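Local coordinates for protein Bd0816 (Bdellovibrio bacteriovorus HD100, PDB 5CER) that probably acts as a serine-type D-Ala-D-Ala carboxypeptidase of the peptidase S13 family, a group that trims peptidoglycan peptides, at residues E100-D105 with I174-I179; T55-T60 with M67-E72; M1-S6 with L346-M351. The protein carries 2 engineered substitutions. One frame throughout, in Å; residues are numbered along the deposited sequence.

Contact 1: residues E100-D105 with I174-I179; sequences ENLTFD and IEVRNI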
loop_
_atom_site.group_PDB
_atom_site.type_symbol
_atom_site.label_atom_id
_atom_site.label_comp_id
_atom_site.label_asym_id
_atom_site.label_seq_id
_atom_site.Cartn_x
_atom_site.Cartn_y
_atom_site.Cartn_z
ATOM N N GLU A 100 -20.867 -11.922 -29.663
ATOM C CA GLU A 100 -20.457 -11.628 -31.053
ATOM C C GLU A 100 -19.702 -10.299 -31.114
ATOM O O GLU A 100 -18.481 -10.298 -31.225
ATOM C CB GLU A 100 -21.653 -11.575 -31.997
ATOM C CG GLU A 100 -22.154 -12.912 -32.507
ATOM C CD GLU A 100 -21.078 -13.744 -33.168
ATOM O OE1 GLU A 100 -20.556 -13.298 -34.195
ATOM O OE2 GLU A 100 -20.813 -14.870 -32.693
ATOM N N ASN A 101 -20.438 -9.189 -31.020
ATOM C CA ASN A 101 -19.886 -7.844 -31.116
ATOM C C ASN A 101 -19.906 -7.196 -29.746
ATOM O O ASN A 101 -20.975 -6.935 -29.178
ATOM C CB ASN A 101 -20.715 -6.958 -32.045
ATOM C CG ASN A 101 -20.640 -7.355 -33.491
ATOM O OD1 ASN A 101 -21.595 -7.121 -34.251
ATOM N ND2 ASN A 101 -19.577 -7.996 -33.875
ATOM N N LEU A 102 -18.707 -6.945 -29.232
ATOM C CA LEU A 102 -18.530 -6.274 -27.984
ATOM C C LEU A 102 -18.068 -4.847 -28.326
ATOM O O LEU A 102 -16.956 -4.635 -28.787
ATOM C CB LEU A 102 -17.520 -7.037 -27.123
ATOM C CG LEU A 102 -17.514 -6.802 -25.602
ATOM C CD1 LEU A 102 -16.943 -7.886 -24.678
ATOM C CD2 LEU A 102 -16.705 -5.575 -25.466
ATOM N N THR A 103 -18.927 -3.879 -28.076
ATOM C CA THR A 103 -18.550 -2.481 -28.144
ATOM C C THR A 103 -18.509 -1.880 -26.748
ATOM O O THR A 103 -19.026 -2.470 -25.792
ATOM C CB THR A 103 -19.524 -1.696 -29.051
ATOM O OG1 THR A 103 -20.827 -1.624 -28.453
ATOM C CG2 THR A 103 -19.649 -2.361 -30.395
ATOM N N PHE A 104 -17.845 -0.731 -26.615
ATOM C CA PHE A 104 -17.748 -0.017 -25.335
ATOM C C PHE A 104 -17.585 1.464 -25.611
ATOM O O PHE A 104 -16.998 1.858 -26.640
ATOM C CB PHE A 104 -16.575 -0.554 -24.488
ATOM C CG PHE A 104 -15.219 -0.283 -25.094
ATOM C CD1 PHE A 104 -14.547 0.907 -24.834
ATOM C CD2 PHE A 104 -14.666 -1.173 -26.004
ATOM C CE1 PHE A 104 -13.335 1.192 -25.417
ATOM C CE2 PHE A 104 -13.442 -0.886 -26.600
ATOM C CZ PHE A 104 -12.770 0.305 -26.292
ATOM N N ASP A 105 -18.078 2.284 -24.685
ATOM C CA ASP A 105 -18.058 3.745 -24.828
ATOM C C ASP A 105 -16.858 4.405 -24.085
ATOM O O ASP A 105 -16.008 3.733 -23.465
ATOM C CB ASP A 105 -19.438 4.344 -24.457
ATOM C CG ASP A 105 -19.683 4.463 -22.954
ATOM O OD1 ASP A 105 -18.746 4.304 -22.148
ATOM O OD2 ASP A 105 -20.838 4.777 -22.580
ATOM N N ILE A 174 -16.130 -17.205 -21.086
ATOM C CA ILE A 174 -16.698 -16.301 -22.055
ATOM C C ILE A 174 -15.886 -16.389 -23.367
ATOM O O ILE A 174 -14.711 -16.758 -23.356
ATOM C CB ILE A 174 -16.718 -14.859 -21.499
ATOM C CG1 ILE A 174 -17.759 -14.002 -22.231
ATOM C CG2 ILE A 174 -15.347 -14.214 -21.575
ATOM C CD1 ILE A 174 -19.178 -14.313 -21.836
ATOM N N GLU A 175 -16.555 -16.151 -24.493
ATOM C CA GLU A 175 -15.911 -16.011 -25.808
ATOM C C GLU A 175 -16.378 -14.685 -26.379
ATOM O O GLU A 175 -17.560 -14.357 -26.282
ATOM C CB GLU A 175 -16.352 -17.105 -26.752
ATOM C CG GLU A 175 -15.680 -18.443 -26.596
ATOM C CD GLU A 175 -16.121 -19.431 -27.670
ATOM O OE1 GLU A 175 -16.859 -19.067 -28.634
ATOM O OE2 GLU A 175 -15.722 -20.603 -27.560
ATOM N N VAL A 176 -15.469 -13.957 -27.002
ATOM C CA VAL A 176 -15.781 -12.697 -27.647
ATOM C C VAL A 176 -15.133 -12.682 -29.013
ATOM O O VAL A 176 -13.922 -12.805 -29.160
ATOM C CB VAL A 176 -15.274 -11.493 -26.829
ATOM C CG1 VAL A 176 -15.711 -10.172 -27.450
ATOM C CG2 VAL A 176 -15.772 -11.603 -25.406
ATOM N N ARG A 177 -15.953 -12.556 -30.022
ATOM C CA ARG A 177 -15.480 -12.525 -31.382
ATOM C C ARG A 177 -14.873 -11.187 -31.819
ATOM O O ARG A 177 -13.780 -11.173 -32.350
ATOM C CB ARG A 177 -16.656 -12.813 -32.309
ATOM C CG ARG A 177 -16.187 -13.116 -33.710
ATOM C CD ARG A 177 -17.175 -13.806 -34.590
ATOM N NE ARG A 177 -17.155 -15.269 -34.537
ATOM C CZ ARG A 177 -18.212 -15.969 -34.893
ATOM N NH1 ARG A 177 -19.265 -15.327 -35.377
ATOM N NH2 ARG A 177 -18.231 -17.285 -34.811
ATOM N N ASN A 178 -15.636 -10.103 -31.697
ATOM C CA ASN A 178 -15.208 -8.789 -32.156
ATOM C C ASN A 178 -15.317 -7.804 -31.039
ATOM O O ASN A 178 -16.209 -7.895 -30.209
ATOM C CB ASN A 178 -16.049 -8.316 -33.321
ATOM C CG ASN A 178 -15.732 -9.078 -34.595
ATOM O OD1 ASN A 178 -14.592 -9.151 -35.020
ATOM N ND2 ASN A 178 -16.747 -9.667 -35.208
ATOM N N ILE A 179 -14.362 -6.903 -31.013
ATOM C CA ILE A 179 -14.260 -5.888 -29.996
ATOM C C ILE A 179 -13.963 -4.563 -30.731
ATOM O O ILE A 179 -13.070 -4.521 -31.582
ATOM C CB ILE A 179 -13.105 -6.231 -29.004
ATOM C CG1 ILE A 179 -13.440 -7.477 -28.152
ATOM C CG2 ILE A 179 -12.772 -5.044 -28.118
ATOM C CD1 ILE A 179 -12.224 -8.300 -27.746
#
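Glu100, Leu102, Val176 and Asn178 meet at a parallel pairing of strands 98-104 and 175-181, the latter outermost in a mixed sheet. The strand axes diverge by 41°, and only a short run is paired: Asn101 lies beside Asn178 and Leu102 beside Ile179. Two backbone bonds join the segments, Asn178 N to Glu100 O at 2.9 Å and Leu102 N to Asn178 O at 2.8 Å, and the ladder runs on from Leu102 to Ser180; Ile179 CA adds a CA-H...O contact to Leu102 O. On one face the Asn101 and Asn178 amides run side by side. On the other, Leu102 CB rests on Val176 CG1 at 3.6 Å and lies 4.2 Å from Ile179 CG1, its CD1 reaching both methyls of Val176. Ile179 CG2 comes to the edge of the Phe104 ring; helix 130-145, through Leu141, touches both residues. At the start, Glu100 bends at chi2 (-54°), bringing its carboxylate alongside Arg177, and OE1 forms a salt bridge to Arg177 NH1 at 2.7 Å. The planes of the two groups stand 73° apart, and OE2 lies over a guanidinium face, so charge attraction acts without the flat two-pronged pairing of a coplanar bridge. The contact thus combines a largely apolar side (Leu102, Val176, Ile179, Phe104) with a polar end, where the ion pair, with Arg177 exposed, is probably partly screened by solvent.

Contact 2: residues T55-T60 with M67-E72; sequences TVLHLT and MDLHVE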
loop_
_atom_site.group_PDB
_atom_site.type_symbol
_atom_site.label_atom_id
_atom_site.label_comp_id
_atom_site.label_asym_id
_atom_site.label_seq_id
_atom_site.Cartn_x
_atom_site.Cartn_y
_atom_site.Cartn_z
ATOM N N THR A 55 -21.880 0.368 -13.982
ATOM C CA THR A 55 -21.587 0.052 -15.346
ATOM C C THR A 55 -22.803 -0.658 -15.964
ATOM O O THR A 55 -23.303 -1.660 -15.441
ATOM C CB THR A 55 -20.293 -0.760 -15.431
ATOM O OG1 THR A 55 -19.245 -0.144 -14.648
ATOM C CG2 THR A 55 -19.809 -0.853 -16.853
ATOM N N VAL A 56 -23.284 -0.151 -17.099
ATOM C CA VAL A 56 -24.484 -0.705 -17.748
ATOM C C VAL A 56 -24.094 -1.547 -18.991
ATOM O O VAL A 56 -23.289 -1.136 -19.821
ATOM C CB VAL A 56 -25.509 0.383 -18.121
ATOM C CG1 VAL A 56 -26.792 -0.247 -18.632
ATOM C CG2 VAL A 56 -25.815 1.256 -16.922
ATOM N N LEU A 57 -24.672 -2.746 -19.059
ATOM C CA LEU A 57 -24.359 -3.738 -20.064
ATOM C C LEU A 57 -25.643 -3.926 -20.875
ATOM O O LEU A 57 -26.684 -4.295 -20.333
ATOM C CB LEU A 57 -23.937 -5.049 -19.396
ATOM C CG LEU A 57 -22.836 -4.956 -18.342
ATOM C CD1 LEU A 57 -22.746 -6.218 -17.541
ATOM C CD2 LEU A 57 -21.492 -4.652 -18.971
ATOM N N HIS A 58 -25.546 -3.678 -22.174
ATOM C CA HIS A 58 -26.653 -3.672 -23.136
ATOM C C HIS A 58 -26.495 -4.922 -24.012
ATOM O O HIS A 58 -25.602 -4.993 -24.842
ATOM C CB HIS A 58 -26.584 -2.378 -23.964
ATOM C CG HIS A 58 -26.880 -1.159 -23.158
ATOM N ND1 HIS A 58 -28.165 -0.779 -22.835
ATOM C CD2 HIS A 58 -26.061 -0.262 -22.570
ATOM C CE1 HIS A 58 -28.123 0.312 -22.095
ATOM N NE2 HIS A 58 -26.858 0.644 -21.915
ATOM N N LEU A 59 -27.346 -5.905 -23.764
ATOM C CA LEU A 59 -27.223 -7.246 -24.305
ATOM C C LEU A 59 -28.341 -7.468 -25.326
ATOM O O LEU A 59 -29.542 -7.365 -24.997
ATOM C CB LEU A 59 -27.317 -8.232 -23.147
ATOM C CG LEU A 59 -25.999 -8.447 -22.416
ATOM C CD1 LEU A 59 -26.224 -8.538 -20.914
ATOM C CD2 LEU A 59 -25.257 -9.682 -22.886
ATOM N N THR A 60 -27.955 -7.730 -26.582
ATOM C CA THR A 60 -28.904 -7.910 -27.666
ATOM C C THR A 60 -28.673 -9.282 -28.309
ATOM O O THR A 60 -27.572 -9.545 -28.771
ATOM C CB THR A 60 -28.727 -6.778 -28.718
ATOM O OG1 THR A 60 -28.818 -5.493 -28.092
ATOM C CG2 THR A 60 -29.744 -6.888 -29.842
ATOM N N MET A 67 -24.877 -13.174 -27.858
ATOM C CA MET A 67 -25.260 -11.803 -27.588
ATOM C C MET A 67 -24.277 -10.820 -28.245
ATOM O O MET A 67 -23.115 -11.131 -28.428
ATOM C CB MET A 67 -25.283 -11.552 -26.071
ATOM C CG MET A 67 -26.374 -12.246 -25.256
ATOM S SD MET A 67 -28.073 -11.968 -25.784
ATOM C CE MET A 67 -29.019 -11.859 -24.284
ATOM N N ASP A 68 -24.786 -9.689 -28.704
ATOM C CA ASP A 68 -23.982 -8.485 -28.843
ATOM C C ASP A 68 -24.039 -7.786 -27.474
ATOM O O ASP A 68 -25.044 -7.879 -26.755
ATOM C CB ASP A 68 -24.506 -7.534 -29.926
ATOM C CG ASP A 68 -24.255 -8.036 -31.376
ATOM O OD1 ASP A 68 -23.379 -8.876 -31.590
ATOM O OD2 ASP A 68 -24.970 -7.582 -32.293
ATOM N N LEU A 69 -22.957 -7.099 -27.135
ATOM C CA LEU A 69 -22.833 -6.383 -25.886
ATOM C C LEU A 69 -22.280 -4.956 -26.143
ATOM O O LEU A 69 -21.210 -4.790 -26.735
ATOM C CB LEU A 69 -21.882 -7.139 -24.959
ATOM C CG LEU A 69 -21.443 -6.475 -23.650
ATOM C CD1 LEU A 69 -22.621 -5.883 -22.876
ATOM C CD2 LEU A 69 -20.769 -7.525 -22.792
ATOM N N HIS A 70 -23.000 -3.938 -25.682
ATOM C CA HIS A 70 -22.444 -2.590 -25.595
ATOM C C HIS A 70 -22.262 -2.234 -24.116
ATOM O O HIS A 70 -23.231 -2.266 -23.346
ATOM C CB HIS A 70 -23.343 -1.543 -26.268
ATOM C CG HIS A 70 -22.802 -0.157 -26.156
ATOM N ND1 HIS A 70 -21.663 0.245 -26.816
ATOM C CD2 HIS A 70 -23.209 0.908 -25.422
ATOM C CE1 HIS A 70 -21.391 1.501 -26.504
ATOM N NE2 HIS A 70 -22.326 1.937 -25.676
ATOM N N VAL A 71 -21.033 -1.877 -23.730
ATOM C CA VAL A 71 -20.734 -1.490 -22.365
ATOM C C VAL A 71 -20.820 0.007 -22.292
ATOM O O VAL A 71 -20.022 0.734 -22.925
ATOM C CB VAL A 71 -19.311 -1.943 -21.947
ATOM C CG1 VAL A 71 -19.066 -1.656 -20.466
ATOM C CG2 VAL A 71 -19.111 -3.428 -22.257
ATOM N N GLU A 72 -21.773 0.473 -21.495
ATOM C CA GLU A 72 -21.879 1.875 -21.148
ATOM C C GLU A 72 -21.133 2.033 -19.825
ATOM O O GLU A 72 -21.576 1.556 -18.803
ATOM C CB GLU A 72 -23.328 2.289 -21.015
ATOM C CG GLU A 72 -23.549 3.747 -20.671
ATOM C CD GLU A 72 -24.989 4.060 -20.349
ATOM O OE1 GLU A 72 -25.839 3.205 -20.579
ATOM O OE2 GLU A 72 -25.281 5.170 -19.865
#
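His58 and Glu72 reach across the hairpin of strands 54-61 and 67-72, lying on one face with Val56, His70, Thr60 and Asp68. His58 NE2 donates to Glu72 OE1 at 3.1 Å in a nearly straight bond (171°), in the ring plane; ring and carboxylate are almost coplanar, 14° apart. The reach comes from Glu72, whose CG is anti to the backbone N (chi1 -179°) and whose chain stays extended. The bond fixes the rotation of the buried imidazole; the carboxylate could favour a protonated ring, though the bond needs only a proton on NE2. Three pairs, Val56 with Glu72, His58 with His70 and Thr60 with Asp68, satisfy the inward-facing N-H and C=O groups, Glu72 N meeting Val56 O at 2.8 Å; the intervening residues bond to strands 194-199 and 98-104. Other polar tips are held from outside: His70 ND1 by Thr103 OG1, Asp68 OD1 by the Asn101 backbone N-H, Thr60 OG1 by Thr193 and Thr55 OG1 by Ser74. Tyr187 stacks on the His70 ring and meets that of His58 at a slant. The other face is mainly apolar: Leu57 CB touches Leu69 CD1 at 3.8 Å, and Leu59 CD2 meets Met67 CG at 3.7 Å, the side chains crossing at about a right angle. This regular pairing is that of an antiparallel beta hairpin, here embedded between strands 98-104 and 194-199 of a mixed sheet.

Contact 3: residues M1-S6 with L346-M351; sequences MVYVNS and LLHTDM. Engineered in segment 1-6: Met1 (natural residue Lys).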
loop_
_atom_site.group_PDB
_atom_site.type_symbol
_atom_site.label_atom_id
_atom_site.label_comp_id
_atom_site.label_asym_id
_atom_site.label_seq_id
_atom_site.Cartn_x
_atom_site.Cartn_y
_atom_site.Cartn_z
ATOM N N MET A 1 20.471 11.240 2.452
ATOM C CA MET A 1 20.287 11.841 3.809
ATOM C C MET A 1 18.857 11.689 4.297
ATOM O O MET A 1 17.903 11.779 3.476
ATOM C CB MET A 1 20.674 13.321 3.830
ATOM C CG MET A 1 22.167 13.522 3.902
ATOM S SD MET A 1 22.837 15.198 3.750
ATOM C CE MET A 1 21.552 16.159 4.449
ATOM N N VAL A 2 18.693 11.475 5.602
ATOM C CA VAL A 2 17.383 11.285 6.175
ATOM C C VAL A 2 17.192 12.246 7.287
ATOM O O VAL A 2 18.013 12.310 8.201
ATOM C CB VAL A 2 17.199 9.858 6.716
ATOM C CG1 VAL A 2 15.776 9.654 7.216
ATOM C CG2 VAL A 2 17.496 8.829 5.621
ATOM N N TYR A 3 16.086 12.964 7.247
ATOM C CA TYR A 3 15.757 13.907 8.293
ATOM C C TYR A 3 14.313 14.328 8.295
ATOM O O TYR A 3 13.577 14.148 7.305
ATOM C CB TYR A 3 16.633 15.161 8.204
ATOM C CG TYR A 3 16.656 15.847 6.866
ATOM C CD1 TYR A 3 15.693 16.798 6.518
ATOM C CD2 TYR A 3 17.673 15.564 5.941
ATOM C CE1 TYR A 3 15.740 17.443 5.284
ATOM C CE2 TYR A 3 17.726 16.211 4.707
ATOM C CZ TYR A 3 16.769 17.150 4.400
ATOM O OH TYR A 3 16.834 17.771 3.186
ATOM N N VAL A 4 13.923 14.902 9.435
ATOM C CA VAL A 4 12.536 15.334 9.681
ATOM C C VAL A 4 12.273 16.655 8.952
ATOM O O VAL A 4 12.982 17.593 9.157
ATOM C CB VAL A 4 12.257 15.516 11.179
ATOM C CG1 VAL A 4 10.846 16.099 11.389
ATOM C CG2 VAL A 4 12.378 14.179 11.915
ATOM N N ASN A 5 11.317 16.656 8.036
ATOM C CA ASN A 5 10.812 17.861 7.459
ATOM C C ASN A 5 9.882 18.505 8.434
ATOM O O ASN A 5 10.002 19.642 8.744
ATOM C CB ASN A 5 10.110 17.563 6.119
ATOM C CG ASN A 5 11.106 17.299 4.959
ATOM O OD1 ASN A 5 12.190 17.872 4.945
ATOM N ND2 ASN A 5 10.714 16.456 3.978
ATOM N N SER A 6 8.962 17.735 8.959
ATOM C CA SER A 6 7.841 18.276 9.697
ATOM C C SER A 6 7.078 17.141 10.413
ATOM O O SER A 6 6.919 16.047 9.860
ATOM C CB SER A 6 6.896 18.913 8.691
ATOM O OG SER A 6 5.919 19.657 9.354
ATOM N N LEU A 346 6.483 13.776 8.144
ATOM C CA LEU A 346 7.079 13.904 6.845
ATOM C C LEU A 346 8.611 13.874 7.005
ATOM O O LEU A 346 9.177 14.756 7.637
ATOM C CB LEU A 346 6.593 15.226 6.196
ATOM C CG LEU A 346 5.007 15.317 6.113
ATOM C CD1 LEU A 346 4.416 16.648 5.729
ATOM C CD2 LEU A 346 4.620 14.409 4.971
ATOM N N LEU A 347 9.255 12.895 6.384
ATOM C CA LEU A 347 10.710 12.791 6.358
ATOM C C LEU A 347 11.283 12.946 4.932
ATOM O O LEU A 347 10.646 12.586 3.929
ATOM C CB LEU A 347 11.178 11.421 6.890
ATOM C CG LEU A 347 10.987 10.781 8.270
ATOM C CD1 LEU A 347 12.158 10.000 8.844
ATOM C CD2 LEU A 347 10.665 11.952 9.124
ATOM N N HIS A 348 12.492 13.509 4.846
ATOM C CA HIS A 348 13.261 13.558 3.610
ATOM C C HIS A 348 14.112 12.315 3.542
ATOM O O HIS A 348 14.586 11.818 4.599
ATOM C CB HIS A 348 14.142 14.820 3.582
ATOM C CG HIS A 348 15.027 14.909 2.366
ATOM N ND1 HIS A 348 14.687 15.586 1.210
ATOM C CD2 HIS A 348 16.235 14.349 2.120
ATOM C CE1 HIS A 348 15.652 15.450 0.321
ATOM N NE2 HIS A 348 16.605 14.710 0.846
ATOM N N THR A 349 14.306 11.812 2.319
ATOM C CA THR A 349 15.250 10.748 2.025
ATOM C C THR A 349 15.964 11.097 0.720
ATOM O O THR A 349 15.507 11.984 0.008
ATOM C CB THR A 349 14.573 9.352 1.860
ATOM O OG1 THR A 349 13.582 9.350 0.806
ATOM C CG2 THR A 349 13.959 8.896 3.175
ATOM N N ASP A 350 17.048 10.370 0.392
ATOM C CA ASP A 350 17.734 10.460 -0.939
ATOM C C ASP A 350 18.192 9.089 -1.435
ATOM O O ASP A 350 19.312 8.646 -1.160
ATOM C CB ASP A 350 18.989 11.376 -0.885
ATOM C CG ASP A 350 18.682 12.819 -0.428
ATOM O OD1 ASP A 350 18.175 13.607 -1.280
ATOM O OD2 ASP A 350 19.009 13.124 0.745
ATOM N N MET A 351 17.315 8.405 -2.150
ATOM C CA MET A 351 17.652 7.086 -2.684
ATOM C C MET A 351 18.823 7.147 -3.599
ATOM O O MET A 351 19.576 6.204 -3.675
ATOM C CB MET A 351 16.507 6.504 -3.447
ATOM C CG MET A 351 15.296 6.253 -2.586
ATOM S SD MET A 351 15.518 5.193 -1.133
ATOM C CE MET A 351 13.792 5.457 -0.608
HETATM O O HOH W 1 8.384 14.928 2.973
#
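Tyr3 and His348 pair in the antiparallel sheet where the N-terminal strand 3-11 runs beside strand 339-348, consistent with the penicillin-binding/beta-lactamase-like fold of its clan. His348 can be followed outward. Its CB lies over the Tyr3 ring in a CH-pi contact, 3.7 Å from the centroid; CG and ND1 pass beneath Tyr3 OH, which sits over the centre of the imidazole. The planes are 9° apart but slid, a barely overlapping offset pair. CD2 meets Tyr3 CE2 and, at the ring edge, Met1 O at 3.4 Å, while CE1 lies 3.9 Å from Tyr3 OH. The tip, NE2, gives a weak bond to Asp350 OD1, whose second partner is Lys326. Tyr3 reaches this place with CG between backbone N and carbonyl carbon (chi1 53°). The backbones bond through His348 N to Tyr3 O at 2.8 Å, and a classic beta bulge follows, Asn5 N and Ser6 N both donating to Leu346 O. On the other face Leu347 CD1 and CD2 touch Val2 CG1 and Val4 CG2. The amino group of Met1, an engineered residue, is also held by Gln353 and Asp357; it makes a salt bridge with Asp350 OD2 at 2.9 Å, using the oxygen's anti lone pair.

Contacts 1 and 2 belong to one mixed sheet, their centres 9 Å apart. Strand 67-72 of the hairpin lies next to strand 98-104, which passes the sheet on to 175-181. Met67 O and Glu100 N bind the two contacts directly. Along the chain contact 2 closes before contact 1 opens, both inside the long loop closed by contact 3. Contact 3 belongs to a separate antiparallel sheet across the chain's centre, about 50 Å from contact 1 and about 51 Å from contact 2 between centres. There the first strand joins strand 339-348, some 340 residues on, so most of the mixed sheet is inserted between two neighbouring strands of the other sheet, only its end strand 399-400 coming later.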